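Local coordinates for protein 4'-phospho-dehydrooxetanocin synthase (Bacillus megaterium, PDB 5UL3) that catalyses the oxidative ring contraction of dAMP to an oxetane aldehyde in oxetanocin A biosynthesis, using cobalamin, a [4Fe-4S] cluster and S-adenosylmethionine, at residues V185-K190 with M576-Y581; F320-H325 with E545-T550; V123-I128 with K190-E195. All coordinates share one frame; numbering follows the deposited sequence.

Contact 1: residues V185-K190 with M576-Y581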
loop_
_atom_site.group_PDB
_atom_site.type_symbol
_atom_site.label_atom_id
_atom_site.label_comp_id
_atom_site.label_asym_id
_atom_site.label_seq_id
_atom_site.Cartn_x
_atom_site.Cartn_y
_atom_site.Cartn_z
ATOM N N VAL A 185 5.556 -7.668 10.187
ATOM C CA VAL A 185 4.990 -8.966 9.821
ATOM C C VAL A 185 3.672 -8.705 9.096
ATOM O O VAL A 185 2.698 -8.253 9.710
ATOM C CB VAL A 185 4.765 -9.868 11.043
ATOM C CG1 VAL A 185 4.181 -11.214 10.605
ATOM C CG2 VAL A 185 6.066 -10.069 11.814
ATOM N N ASN A 186 3.643 -8.988 7.803
ATOM C CA ASN A 186 2.520 -8.693 6.932
ATOM C C ASN A 186 1.827 -9.986 6.514
ATOM O O ASN A 186 2.275 -11.084 6.853
ATOM C CB ASN A 186 3.002 -7.911 5.713
ATOM C CG ASN A 186 2.046 -6.822 5.334
ATOM O OD1 ASN A 186 0.834 -6.984 5.467
ATOM N ND2 ASN A 186 2.576 -5.688 4.902
ATOM N N PHE A 187 0.712 -9.831 5.784
ATOM C CA PHE A 187 -0.029 -10.968 5.238
ATOM C C PHE A 187 0.904 -11.988 4.602
ATOM O O PHE A 187 1.772 -11.639 3.796
ATOM C CB PHE A 187 -1.036 -10.493 4.186
ATOM C CG PHE A 187 -2.159 -9.670 4.745
ATOM C CD1 PHE A 187 -3.229 -10.284 5.385
ATOM C CD2 PHE A 187 -2.157 -8.289 4.627
ATOM C CE1 PHE A 187 -4.270 -9.536 5.907
ATOM C CE2 PHE A 187 -3.213 -7.531 5.146
ATOM C CZ PHE A 187 -4.264 -8.161 5.780
ATOM N N GLY A 188 0.695 -13.256 4.950
ATOM C CA GLY A 188 1.436 -14.351 4.353
ATOM C C GLY A 188 2.815 -14.580 4.924
ATOM O O GLY A 188 3.540 -15.448 4.417
ATOM N N GLN A 189 3.208 -13.834 5.954
ATOM C CA GLN A 189 4.570 -13.884 6.466
ATOM C C GLN A 189 4.680 -14.582 7.817
ATOM O O GLN A 189 5.729 -14.477 8.459
ATOM C CB GLN A 189 5.139 -12.464 6.565
ATOM C CG GLN A 189 5.321 -11.793 5.212
ATOM C CD GLN A 189 5.690 -10.325 5.317
ATOM O OE1 GLN A 189 5.778 -9.764 6.412
ATOM N NE2 GLN A 189 5.918 -9.698 4.171
ATOM N N LYS A 190 3.628 -15.271 8.277
ATOM C CA LYS A 190 3.700 -15.956 9.567
ATOM C C LYS A 190 4.874 -16.930 9.625
ATOM O O LYS A 190 5.658 -16.916 10.580
ATOM C CB LYS A 190 2.411 -16.719 9.859
ATOM C CG LYS A 190 2.590 -17.666 11.054
ATOM C CD LYS A 190 1.548 -18.762 11.122
ATOM C CE LYS A 190 1.857 -19.739 12.255
ATOM N NZ LYS A 190 0.984 -20.950 12.201
ATOM N N MET A 576 -4.686 -17.033 11.092
ATOM C CA MET A 576 -3.740 -16.080 11.663
ATOM C C MET A 576 -2.800 -15.522 10.596
ATOM O O MET A 576 -2.491 -14.322 10.588
ATOM C CB MET A 576 -2.965 -16.786 12.774
ATOM C CG MET A 576 -2.059 -15.934 13.601
ATOM S SD MET A 576 -0.367 -16.495 13.506
ATOM C CE MET A 576 0.142 -15.486 12.133
ATOM N N ASN A 577 -2.348 -16.379 9.679
ATOM C CA ASN A 577 -1.393 -15.978 8.651
ATOM C C ASN A 577 -2.008 -15.014 7.638
ATOM O O ASN A 577 -1.305 -14.150 7.102
ATOM C CB ASN A 577 -0.847 -17.239 7.963
ATOM C CG ASN A 577 0.041 -16.930 6.782
ATOM O OD1 ASN A 577 1.059 -16.247 6.913
ATOM N ND2 ASN A 577 -0.328 -17.451 5.614
ATOM N N MET A 578 -3.308 -15.135 7.364
ATOM C CA MET A 578 -3.965 -14.270 6.394
ATOM C C MET A 578 -4.951 -13.299 7.028
ATOM O O MET A 578 -5.603 -12.534 6.302
ATOM C CB MET A 578 -4.670 -15.113 5.323
ATOM C CG MET A 578 -3.709 -15.883 4.417
ATOM S SD MET A 578 -2.429 -14.840 3.658
ATOM C CE MET A 578 -3.404 -13.675 2.706
ATOM N N GLY A 579 -5.071 -13.298 8.355
ATOM C CA GLY A 579 -5.937 -12.350 9.039
ATOM C C GLY A 579 -7.379 -12.377 8.585
ATOM O O GLY A 579 -8.044 -11.329 8.588
ATOM N N ARG A 580 -7.889 -13.546 8.196
ATOM C CA ARG A 580 -9.208 -13.594 7.582
ATOM C C ARG A 580 -9.889 -14.921 7.872
ATOM O O ARG A 580 -9.247 -15.927 8.182
ATOM C CB ARG A 580 -9.137 -13.383 6.066
ATOM C CG ARG A 580 -8.557 -14.554 5.286
ATOM C CD ARG A 580 -8.306 -14.144 3.836
ATOM N NE ARG A 580 -7.702 -15.210 3.039
ATOM C CZ ARG A 580 -7.060 -15.008 1.891
ATOM N NH1 ARG A 580 -6.929 -13.779 1.406
ATOM N NH2 ARG A 580 -6.543 -16.034 1.230
ATOM N N TYR A 581 -11.206 -14.899 7.749
ATOM C CA TYR A 581 -12.037 -16.080 7.894
ATOM C C TYR A 581 -12.201 -16.762 6.545
ATOM O O TYR A 581 -12.080 -16.132 5.491
ATOM C CB TYR A 581 -13.417 -15.710 8.439
ATOM C CG TYR A 581 -13.436 -15.092 9.812
ATOM C CD1 TYR A 581 -13.418 -15.886 10.954
ATOM C CD2 TYR A 581 -13.506 -13.711 9.976
ATOM C CE1 TYR A 581 -13.452 -15.329 12.217
ATOM C CE2 TYR A 581 -13.540 -13.142 11.242
ATOM C CZ TYR A 581 -13.517 -13.959 12.358
ATOM O OH TYR A 581 -13.554 -13.406 13.619
#
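Phe187, Gly188 and Lys190, in the loop between strand 180-184 and helix 190-205 of the cobalamin-binding Rossmann domain, meet Met576, Asn577 and Met578 just ahead of strand 580-581. The loop makes a type II beta turn from Asn186 to Gln189, with Gly188 at positive phi in its third place and Gln189 in the N-cap position of the helix. Asn577 uses both its oxygens, one on the turn and one on the start of the helix. Asn577 O accepts from Gly188 N at 3.1 Å, almost straight at 172°. The side chain has CG anti to the backbone N (chi1 174°), and Asn577 OD1 accepts from Lys190 N at 3.1 Å (156°). Beside OD1, Lys190 and Met576 cross at about a right angle. The bent Met576 chain lays its methyl CE against the first carbons of the extended lysine, a tight 3.4 Å from Lys190 CB, while Met576 SD sits 3.8 Å from Lys190 CD. Elsewhere in the contact the Phe187 ring turns its edge to a backbone carbonyl, with Met578 O close to the ring plane and 3.3 Å from Phe187 CE1. Met578 itself curls back, bent at both chi2 and chi3, and holds SD 3.7 Å from Gly188 N and CE 4.2 Å from Phe187 CB. Phe187 also touches the cobalamin and Ile219 of helix 218-222. Two N-H groups, one in the turn and one at the first residue of the helix, thus find their acceptors in a single asparagine. Its amide oxygen would probably be polarised by the start of the helix, and the bonds hold the turn whose Phe187 touches the cobalamin, consistent with fixing that residue's position.

Contact 2: residues F320-H325 with E545-T550. With SF4 (iron/sulfur cluster), chain B; EDO (1,2-ethanediol), chain Y.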
loop_
_atom_site.group_PDB
_atom_site.type_symbol
_atom_site.label_atom_id
_atom_site.label_comp_id
_atom_site.label_asym_id
_atom_site.label_seq_id
_atom_site.Cartn_x
_atom_site.Cartn_y
_atom_site.Cartn_z
ATOM N N PHE A 320 -16.336 -4.364 4.979
ATOM C CA PHE A 320 -15.271 -5.318 4.721
ATOM C C PHE A 320 -13.886 -4.785 5.095
ATOM O O PHE A 320 -12.896 -5.503 4.937
ATOM C CB PHE A 320 -15.275 -5.698 3.231
ATOM C CG PHE A 320 -15.137 -4.505 2.323
ATOM C CD1 PHE A 320 -13.881 -3.989 2.008
ATOM C CD2 PHE A 320 -16.269 -3.853 1.830
ATOM C CE1 PHE A 320 -13.743 -2.870 1.205
ATOM C CE2 PHE A 320 -16.146 -2.737 1.033
ATOM C CZ PHE A 320 -14.876 -2.234 0.714
ATOM N N CYS A 321 -13.790 -3.552 5.568
ATOM C CA CYS A 321 -12.500 -2.904 5.801
ATOM C C CYS A 321 -12.270 -2.739 7.302
ATOM O O CYS A 321 -12.849 -1.835 7.921
ATOM C CB CYS A 321 -12.491 -1.543 5.092
ATOM S SG CYS A 321 -10.897 -0.628 5.121
ATOM N N PRO A 322 -11.460 -3.584 7.948
ATOM C CA PRO A 322 -11.286 -3.438 9.406
ATOM C C PRO A 322 -10.514 -2.166 9.722
ATOM O O PRO A 322 -9.557 -1.820 9.025
ATOM C CB PRO A 322 -10.495 -4.689 9.803
ATOM C CG PRO A 322 -9.704 -5.041 8.562
ATOM C CD PRO A 322 -10.590 -4.626 7.378
ATOM N N ARG A 323 -10.949 -1.450 10.768
ATOM C CA ARG A 323 -10.340 -0.171 11.103
ATOM C C ARG A 323 -9.448 -0.217 12.345
ATOM O O ARG A 323 -8.878 0.811 12.712
ATOM C CB ARG A 323 -11.432 0.902 11.264
ATOM C CG ARG A 323 -12.345 1.043 10.015
ATOM C CD ARG A 323 -11.518 1.189 8.703
ATOM N NE ARG A 323 -10.545 2.286 8.785
ATOM C CZ ARG A 323 -9.455 2.360 8.016
ATOM N NH1 ARG A 323 -8.605 3.384 8.149
ATOM N NH2 ARG A 323 -9.202 1.391 7.131
ATOM N N ASP A 324 -9.280 -1.386 12.977
ATOM C CA ASP A 324 -8.648 -1.427 14.298
ATOM C C ASP A 324 -7.156 -1.131 14.231
ATOM O O ASP A 324 -6.583 -0.627 15.200
ATOM C CB ASP A 324 -8.866 -2.791 14.949
ATOM C CG ASP A 324 -10.323 -3.044 15.252
ATOM O OD1 ASP A 324 -11.054 -3.421 14.316
ATOM O OD2 ASP A 324 -10.732 -2.814 16.407
ATOM N N HIS A 325 -6.522 -1.426 13.104
ATOM C CA HIS A 325 -5.086 -1.204 12.951
ATOM C C HIS A 325 -4.785 0.159 12.328
ATOM O O HIS A 325 -3.852 0.853 12.764
ATOM C CB HIS A 325 -4.498 -2.352 12.116
ATOM C CG HIS A 325 -3.008 -2.264 11.887
ATOM N ND1 HIS A 325 -2.082 -2.339 12.909
ATOM C CD2 HIS A 325 -2.294 -2.121 10.745
ATOM C CE1 HIS A 325 -0.864 -2.231 12.405
ATOM N NE2 HIS A 325 -0.964 -2.114 11.094
ATOM N N GLU A 545 -13.499 -11.582 0.559
ATOM C CA GLU A 545 -12.626 -12.190 1.553
ATOM C C GLU A 545 -12.872 -11.437 2.850
ATOM O O GLU A 545 -12.716 -10.213 2.904
ATOM C CB GLU A 545 -11.156 -12.126 1.121
ATOM C CG GLU A 545 -10.854 -13.068 -0.033
ATOM C CD GLU A 545 -9.488 -12.833 -0.655
ATOM O OE1 GLU A 545 -8.695 -12.049 -0.089
ATOM O OE2 GLU A 545 -9.216 -13.434 -1.717
ATOM N N ILE A 546 -13.305 -12.157 3.874
ATOM C CA ILE A 546 -13.807 -11.543 5.093
ATOM C C ILE A 546 -12.664 -11.474 6.093
ATOM O O ILE A 546 -12.211 -12.504 6.608
ATOM C CB ILE A 546 -15.007 -12.319 5.650
ATOM C CG1 ILE A 546 -16.076 -12.445 4.561
ATOM C CG2 ILE A 546 -15.562 -11.622 6.873
ATOM C CD1 ILE A 546 -17.308 -13.225 4.983
ATOM N N LEU A 547 -12.184 -10.262 6.362
ATOM C CA LEU A 547 -11.062 -10.125 7.273
ATOM C C LEU A 547 -11.551 -10.131 8.715
ATOM O O LEU A 547 -12.737 -9.929 9.000
ATOM C CB LEU A 547 -10.279 -8.839 6.987
ATOM C CG LEU A 547 -9.577 -8.687 5.634
ATOM C CD1 LEU A 547 -8.779 -7.398 5.608
ATOM C CD2 LEU A 547 -8.681 -9.877 5.320
ATOM N N MET A 548 -10.610 -10.362 9.632
ATOM C CA MET A 548 -10.911 -10.252 11.051
ATOM C C MET A 548 -11.311 -8.821 11.392
ATOM O O MET A 548 -10.909 -7.862 10.724
ATOM C CB MET A 548 -9.696 -10.670 11.896
ATOM C CG MET A 548 -9.220 -12.101 11.665
ATOM S SD MET A 548 -7.660 -12.457 12.529
ATOM C CE MET A 548 -8.139 -12.116 14.224
ATOM N N ASN A 549 -12.132 -8.686 12.433
ATOM C CA ASN A 549 -12.493 -7.398 13.022
ATOM C C ASN A 549 -13.325 -6.523 12.092
ATOM O O ASN A 549 -13.333 -5.295 12.241
ATOM C CB ASN A 549 -11.249 -6.623 13.479
ATOM C CG ASN A 549 -10.510 -7.327 14.592
ATOM O OD1 ASN A 549 -11.127 -7.899 15.493
ATOM N ND2 ASN A 549 -9.187 -7.304 14.533
ATOM N N THR A 550 -14.046 -7.130 11.131
ATOM C CA THR A 550 -14.872 -6.358 10.222
ATOM C C THR A 550 -16.340 -6.410 10.632
ATOM O O THR A 550 -16.819 -7.438 11.118
ATOM C CB THR A 550 -14.767 -6.904 8.797
ATOM O OG1 THR A 550 -15.060 -8.312 8.802
ATOM C CG2 THR A 550 -13.373 -6.636 8.223
HETATM FE FE1 SF4 B . -13.883 2.186 3.056
HETATM FE FE2 SF4 B . -11.596 2.781 1.718
HETATM FE FE3 SF4 B . -11.560 1.236 4.041
HETATM FE FE4 SF4 B . -12.087 3.913 4.201
HETATM S S1 SF4 B . -10.114 2.938 3.507
HETATM S S2 SF4 B . -13.236 2.236 5.273
HETATM S S3 SF4 B . -13.310 4.211 2.275
HETATM S S4 SF4 B . -12.516 0.705 2.007
HETATM C C1 EDO Y . -11.866 -7.777 -0.669
HETATM O O1 EDO Y . -12.266 -9.149 -0.742
HETATM C C2 EDO Y . -12.270 -7.203 0.681
HETATM O O2 EDO Y . -11.757 -8.025 1.732
HETATM O O HOH W 1 -13.224 -8.200 4.797
HETATM O O HOH W 2 -13.249 -2.204 12.173
#
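Thr550 has OG1 between its backbone N and carbonyl carbon (chi1 53°), which leaves the methyl CG2 facing Pro322. The Thr550 and Pro322 side chains lie side by side, Thr550 CG2 3.5 Å from Pro322 CD; CG2 is as near Phe320 O. Leu547 CD1 comes to 3.8 Å from the same Pro322 CD, and on the far part of the ring Pro322 CB stands 3.3 Å from Met548 O. Thr550 OG1 gives its proton to Leu547 O at 2.8 Å across a type II turn and caps the start of helix 551-563. Asp324 crosses Asn549 at about a right angle, with OD1 against CB, while its OD2 forms a salt bridge with Arg328. One water donates to Phe320 O and Glu545 O and accepts from Leu547 N; a second accepts from Arg323 N and donates to Asn549 O. A 1,2-ethanediol, probably from the crystallisation liquor, hydrogen-bonds Glu545 N and O. Next to the proline, Cys321 SG, anti to its backbone N, binds the cluster iron FE3 at 2.3 Å. Pro322 and His325 belong to the cobalamin site and Glu545 to that of S-adenosylmethionine. Pro322 thus packs against a leucine, a threonine methyl and backbone carbonyl oxygens, and two waters carry the polar backbone bonding between the cluster loop and segment 545-550.

Contact 3: residues V123-I128 with K190-E195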
loop_
_atom_site.group_PDB
_atom_site.type_symbol
_atom_site.label_atom_id
_atom_site.label_comp_id
_atom_site.label_asym_id
_atom_site.label_seq_id
_atom_site.Cartn_x
_atom_site.Cartn_y
_atom_site.Cartn_z
ATOM N N VAL A 123 13.406 -4.890 10.691
ATOM C CA VAL A 123 13.492 -5.841 9.584
ATOM C C VAL A 123 12.138 -5.900 8.886
ATOM O O VAL A 123 11.127 -6.247 9.515
ATOM C CB VAL A 123 13.893 -7.237 10.084
ATOM C CG1 VAL A 123 14.134 -8.185 8.889
ATOM C CG2 VAL A 123 15.135 -7.155 10.974
ATOM N N ASN A 124 12.112 -5.559 7.597
ATOM C CA ASN A 124 10.914 -5.750 6.782
ATOM C C ASN A 124 10.951 -7.145 6.164
ATOM O O ASN A 124 11.882 -7.454 5.414
ATOM C CB ASN A 124 10.820 -4.707 5.667
ATOM C CG ASN A 124 9.568 -4.905 4.811
ATOM O OD1 ASN A 124 8.504 -5.198 5.348
ATOM N ND2 ASN A 124 9.701 -4.783 3.492
ATOM N N LEU A 125 9.954 -7.977 6.467
ATOM C CA LEU A 125 9.912 -9.306 5.867
ATOM C C LEU A 125 9.322 -9.244 4.463
ATOM O O LEU A 125 8.618 -8.302 4.093
ATOM C CB LEU A 125 9.104 -10.283 6.729
ATOM C CG LEU A 125 9.450 -10.325 8.213
ATOM C CD1 LEU A 125 8.749 -11.487 8.907
ATOM C CD2 LEU A 125 10.956 -10.363 8.438
ATOM N N CYS A 126 9.626 -10.274 3.669
ATOM C CA CYS A 126 9.138 -10.361 2.299
ATOM C C CYS A 126 9.262 -11.804 1.839
ATOM O O CYS A 126 10.318 -12.418 2.019
ATOM C CB CYS A 126 9.931 -9.451 1.350
ATOM S SG CYS A 126 9.246 -9.379 -0.366
ATOM N N VAL A 127 8.189 -12.338 1.264
ATOM C CA VAL A 127 8.251 -13.596 0.525
ATOM C C VAL A 127 8.567 -13.199 -0.913
ATOM O O VAL A 127 7.675 -12.808 -1.667
ATOM C CB VAL A 127 6.949 -14.388 0.640
ATOM C CG1 VAL A 127 7.068 -15.733 -0.075
ATOM C CG2 VAL A 127 6.578 -14.595 2.101
ATOM N N ILE A 128 9.850 -13.240 -1.281
ATOM C CA ILE A 128 10.251 -12.639 -2.551
ATOM C C ILE A 128 9.705 -13.404 -3.751
ATOM O O ILE A 128 9.642 -12.843 -4.853
ATOM C CB ILE A 128 11.782 -12.506 -2.664
ATOM C CG1 ILE A 128 12.477 -13.811 -2.279
ATOM C CG2 ILE A 128 12.282 -11.337 -1.820
ATOM C CD1 ILE A 128 13.988 -13.703 -2.325
ATOM N N LYS A 190 3.628 -15.271 8.277
ATOM C CA LYS A 190 3.700 -15.956 9.567
ATOM C C LYS A 190 4.874 -16.930 9.625
ATOM O O LYS A 190 5.658 -16.916 10.580
ATOM C CB LYS A 190 2.411 -16.719 9.859
ATOM C CG LYS A 190 2.590 -17.666 11.054
ATOM C CD LYS A 190 1.548 -18.762 11.122
ATOM C CE LYS A 190 1.857 -19.739 12.255
ATOM N NZ LYS A 190 0.984 -20.950 12.201
ATOM N N LYS A 191 4.980 -17.812 8.626
ATOM C CA LYS A 191 6.028 -18.834 8.630
ATOM C C LYS A 191 7.421 -18.206 8.619
ATOM O O LYS A 191 8.304 -18.620 9.380
ATOM C CB LYS A 191 5.822 -19.771 7.432
ATOM C CG LYS A 191 6.993 -20.689 7.105
ATOM C CD LYS A 191 6.660 -21.568 5.903
ATOM C CE LYS A 191 7.854 -22.402 5.465
ATOM N NZ LYS A 191 7.535 -23.244 4.273
ATOM N N LEU A 192 7.625 -17.182 7.789
ATOM C CA LEU A 192 8.888 -16.447 7.771
ATOM C C LEU A 192 9.176 -15.788 9.121
ATOM O O LEU A 192 10.305 -15.842 9.632
ATOM C CB LEU A 192 8.825 -15.402 6.661
ATOM C CG LEU A 192 10.037 -14.657 6.161
ATOM C CD1 LEU A 192 11.116 -15.650 5.775
ATOM C CD2 LEU A 192 9.587 -13.883 4.949
ATOM N N ALA A 193 8.165 -15.139 9.706
ATOM C CA ALA A 193 8.338 -14.512 11.009
ATOM C C ALA A 193 8.743 -15.530 12.067
ATOM O O ALA A 193 9.644 -15.272 12.872
ATOM C CB ALA A 193 7.040 -13.807 11.432
ATOM N N PHE A 194 8.064 -16.680 12.104
ATOM C CA PHE A 194 8.363 -17.664 13.140
ATOM C C PHE A 194 9.767 -18.228 12.974
ATOM O O PHE A 194 10.464 -18.454 13.968
ATOM C CB PHE A 194 7.340 -18.797 13.128
ATOM C CG PHE A 194 6.085 -18.499 13.907
ATOM C CD1 PHE A 194 5.616 -17.202 14.033
ATOM C CD2 PHE A 194 5.384 -19.522 14.523
ATOM C CE1 PHE A 194 4.442 -16.936 14.752
ATOM C CE2 PHE A 194 4.220 -19.264 15.251
ATOM C CZ PHE A 194 3.752 -17.970 15.365
ATOM N N GLU A 195 10.197 -18.449 11.733
ATOM C CA GLU A 195 11.562 -18.921 11.489
ATOM C C GLU A 195 12.593 -17.913 11.984
ATOM O O GLU A 195 13.585 -18.282 12.628
ATOM C CB GLU A 195 11.776 -19.194 10.002
ATOM C CG GLU A 195 11.016 -20.402 9.461
ATOM C CD GLU A 195 11.408 -20.743 8.034
ATOM O OE1 GLU A 195 12.551 -20.415 7.646
ATOM O OE2 GLU A 195 10.579 -21.338 7.307
#
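Residues 125-127, where strand 119-124 has ended, run extended past the first turn of helix 190-205; the nearest CA atoms, of Leu125 and Leu192, lie 7.5 Å apart. Here the loop leaving the C-terminal end of strand 119-124 packs on the first turn of helix 190-205 in the cobalamin-binding Rossmann fold. Strand 119-124 lies parallel to strand 180-184, and helix 190-205 is the connection of the beta-alpha-beta unit that leads from strand 180-184 to strand 212-216. The contact is wholly apolar in its side chains. Leu125 points toward the helix, its CG anti to the carbonyl carbon (chi1 -49°), and its CD1 settles over the helix backbone at Ala193, 3.7 Å from Ala193 CA. The alanine methyl joins it, with Ala193 CB 3.8 Å from Leu125 CD1. Leu192 answers from one residue earlier in the helix. Its CG stands anti to the backbone N (chi1 -167°), and its branch CD2 does all the close touching, fitted among three successive residues of the extended chain. Leu192 CD2 lies 4.0 Å from Leu125 CB and 4.2 Å from Val127 CG2. Helix 166-176 adjoins both segments, through Ile166 at Leu192 and Ile169 at Val123. Phe194 points away from the loop and packs edge-to-face with Phe227 and Tyr231. Leu192 CD2 also meets the backbone, 3.4 Å from Cys126 O.

How the contacts relate
Followed from the N terminus, contact 3 opens first, at 123-128 in the Rossmann domain. Contact 1 opens at 185-190 before contact 3 closes at 190-195; the two loops therefore cross, and they share Lys190 at the start of helix 190-205. Contact 2 opens later, at 320-325 in the radical SAM domain, and closes at 545-550, nested inside the long loop that contact 1 completes at 576-581; contacts 3 and 2 are in series, without touching. Contacts 1 and 2 join through the paired strands 546-547 and 580-581, where Arg580 forms a salt bridge with Glu545. Together they tie the Rossmann domain to the cluster loop.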